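Local coordinates for putative exported protein (Burkholderia pseudomallei, PDB 4JGB) that is of uncertain function but has a Rossmann-type fold of the NAD(P)H-binding family and may act as an oxidoreductase on CH-NH groups with NAD or NADP as acceptor, at residues A[49-54]-A[60-65]. Sequence-based numbering, arbitrary orientation.
Sequences KAADLF and AAALAG
The strand-to-helix connection at the edge of the Rossmann-type sheet folds back on itself here: strand 47-50 runs out into a loop, helix 56-63 follows, and Ala62 in the last turn of that helix returns to meet Ala51, just past the strand. The evidence is one methyl-methyl contact, Ala51 CB to Ala62 CB at 3.7 Å, with both CB atoms directed at the opposing segment. Because neither side chain extends beyond CB, the backbones come close, with Ala51 CA and Ala62 CA 6.2 Å apart. A looser approach, Ala50 O to Ala62 CB at 4.2 Å, brings the Ala62 methyl near the peptide carbonyl of Ala50. No hydrogen bond spans the two segments, and the 71 Å² they bury between them marks a small, apolar contact.

The turn that leads away from Ala51 is braced by a local bond. Asp52 OD1 accepts from Phe54 N at 3.0 Å with an N-H...O angle of 151°, which defines an Asx turn; the donor lies above the carboxylate, 62° out of its plane. With CG anti to the backbone N (chi1 169°), the carboxylate of Asp52 is carried to the amide of Phe54. Its own backbone N hydrogen-bonds to Ser58 OG, tying the loop to helix 56-63.

Ala51 hydrogen-bonds through its backbone to Ser36, and Leu35 of strand 31-36 touches both Ala51 and Ala62, so this methyl pair rests against the neighbouring parallel strand. Further along the two segments, Leu53 packs on Phe11 of strand 7-11 and Val86 of helix 83-97, while Leu63 touches Ala9 and Ala97 of those same elements.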
ATOM      1  N   LYS A  49       6.394  12.199 -13.117  1.00 23.93           N
ATOM      2  CA  LYS A  49       5.636  13.435 -13.274  1.00 24.26           C
ATOM      3  C   LYS A  49       5.491  14.137 -11.910  1.00 24.13           C
ATOM      4  O   LYS A  49       5.513  13.489 -10.837  1.00 22.85           O
ATOM      5  CB  LYS A  49       4.250  13.151 -13.891  1.00 24.06           C
ATOM      6  N   ALA A  50       5.356  15.452 -11.972  1.00 24.87           N
ATOM      7  CA  ALA A  50       5.191  16.278 -10.788  1.00 25.38           C
ATOM      8  C   ALA A  50       3.779  16.148 -10.242  1.00 24.69           C
ATOM      9  O   ALA A  50       2.788  16.191 -10.987  1.00 24.06           O
ATOM     10  CB  ALA A  50       5.520  17.730 -11.090  1.00 27.28           C
ATOM     11  N   ALA A  51       3.704  15.985  -8.933  1.00 24.17           N
ATOM     12  CA  ALA A  51       2.430  15.930  -8.236  1.00 24.88           C
ATOM     13  C   ALA A  51       2.670  16.162  -6.758  1.00 25.60           C
ATOM     14  O   ALA A  51       3.623  15.616  -6.175  1.00 25.20           O
ATOM     15  CB  ALA A  51       1.731  14.587  -8.463  1.00 22.49           C
ATOM     16  N   ASP A  52       1.813  16.992  -6.168  1.00 27.52           N
ATOM     17  CA  ASP A  52       1.836  17.240  -4.748  1.00 29.30           C
ATOM     18  C   ASP A  52       0.593  16.614  -4.182  1.00 30.19           C
ATOM     19  O   ASP A  52      -0.527  17.105  -4.395  1.00 31.21           O
ATOM     20  CB  ASP A  52       1.874  18.736  -4.428  1.00 31.16           C
ATOM     21  CG  ASP A  52       1.638  19.033  -2.928  1.00 32.02           C
ATOM     22  OD1 ASP A  52       1.748  18.095  -2.104  1.00 30.88           O
ATOM     23  OD2 ASP A  52       1.359  20.208  -2.579  1.00 32.97           O
ATOM     24  N   LEU A  53       0.821  15.538  -3.443  1.00 30.35           N
ATOM     25  CA  LEU A  53      -0.207  14.761  -2.798  1.00 32.08           C
ATOM     26  C   LEU A  53      -1.229  15.627  -2.035  1.00 34.96           C
ATOM     27  O   LEU A  53      -2.438  15.411  -2.125  1.00 34.37           O
ATOM     28  CB  LEU A  53       0.484  13.755  -1.866  1.00 32.69           C
ATOM     29  CG  LEU A  53      -0.333  12.590  -1.297  1.00 33.41           C
ATOM     30  CD1 LEU A  53      -1.246  11.985  -2.361  1.00 32.45           C
ATOM     31  CD2 LEU A  53       0.600  11.543  -0.730  1.00 31.88           C
ATOM     32  N   PHE A  54      -0.741  16.639  -1.327  1.00 36.99           N
ATOM     33  CA  PHE A  54      -1.580  17.413  -0.434  1.00 39.65           C
ATOM     34  C   PHE A  54      -2.146  18.684  -1.089  1.00 42.52           C
ATOM     35  O   PHE A  54      -2.726  19.535  -0.410  1.00 44.42           O
ATOM     36  CB  PHE A  54      -0.792  17.729   0.849  1.00 41.30           C
ATOM     37  CG  PHE A  54      -0.294  16.498   1.576  1.00 41.35           C
ATOM     38  CD1 PHE A  54      -1.191  15.538   2.059  1.00 41.67           C
ATOM     39  CD2 PHE A  54       1.072  16.298   1.793  1.00 42.16           C
ATOM     40  CE1 PHE A  54      -0.739  14.405   2.733  1.00 41.30           C
ATOM     41  CE2 PHE A  54       1.531  15.173   2.474  1.00 42.43           C
ATOM     42  CZ  PHE A  54       0.625  14.225   2.941  1.00 41.69           C
ATOM     43  N   ALA A  60      -5.398  15.513  -8.489  1.00 32.19           N
ATOM     44  CA  ALA A  60      -6.484  15.297  -9.456  1.00 33.52           C
ATOM     45  C   ALA A  60      -6.001  15.474 -10.900  1.00 33.54           C
ATOM     46  O   ALA A  60      -6.287  14.626 -11.759  1.00 33.88           O
ATOM     47  CB  ALA A  60      -7.671  16.196  -9.162  1.00 35.05           C
ATOM     48  N   ALA A  61      -5.246  16.546 -11.155  1.00 33.14           N
ATOM     49  CA  ALA A  61      -4.621  16.766 -12.474  1.00 32.14           C
ATOM     50  C   ALA A  61      -3.659  15.657 -12.904  1.00 30.18           C
ATOM     51  O   ALA A  61      -3.686  15.248 -14.057  1.00 30.80           O
ATOM     52  CB  ALA A  61      -3.927  18.114 -12.535  1.00 32.92           C
ATOM     53  N   ALA A  62      -2.813  15.177 -11.987  1.00 27.70           N
ATOM     54  CA  ALA A  62      -1.831  14.114 -12.286  1.00 24.91           C
ATOM     55  C   ALA A  62      -2.424  12.735 -12.480  1.00 23.32           C
ATOM     56  O   ALA A  62      -1.819  11.879 -13.147  1.00 22.93           O
ATOM     57  CB  ALA A  62      -0.765  14.045 -11.207  1.00 24.14           C
ATOM     58  N   LEU A  63      -3.579  12.494 -11.879  1.00 22.33           N
ATOM     59  CA  LEU A  63      -4.235  11.177 -11.970  1.00 21.60           C
ATOM     60  C   LEU A  63      -5.098  11.038 -13.200  1.00 22.39           C
ATOM     61  O   LEU A  63      -5.598   9.936 -13.490  1.00 22.76           O
ATOM     62  CB  LEU A  63      -5.121  10.922 -10.743  1.00 21.28           C
ATOM     63  CG  LEU A  63      -4.430  10.684  -9.401  1.00 20.67           C
ATOM     64  CD1 LEU A  63      -5.466  10.154  -8.423  1.00 21.00           C
ATOM     65  CD2 LEU A  63      -3.280   9.698  -9.558  1.00 19.23           C
ATOM     66  N   ALA A  64      -5.286  12.144 -13.914  1.00 23.18           N
ATOM     67  CA  ALA A  64      -6.195  12.172 -15.056  1.00 24.69           C
ATOM     68  C   ALA A  64      -5.763  11.130 -16.085  1.00 24.08           C
ATOM     69  O   ALA A  64      -4.593  11.058 -16.471  1.00 23.79           O
ATOM     70  CB  ALA A  64      -6.278  13.576 -15.656  1.00 26.15           C
ATOM     71  N   GLY A  65      -6.693  10.258 -16.458  1.00 24.12           N
ATOM     72  CA  GLY A  65      -6.378   9.178 -17.380  1.00 23.75           C
ATOM     73  C   GLY A  65      -5.722   7.942 -16.801  1.00 22.19           C
ATOM     74  O   GLY A  65      -5.489   6.988 -17.532  1.00 23.03           O
TER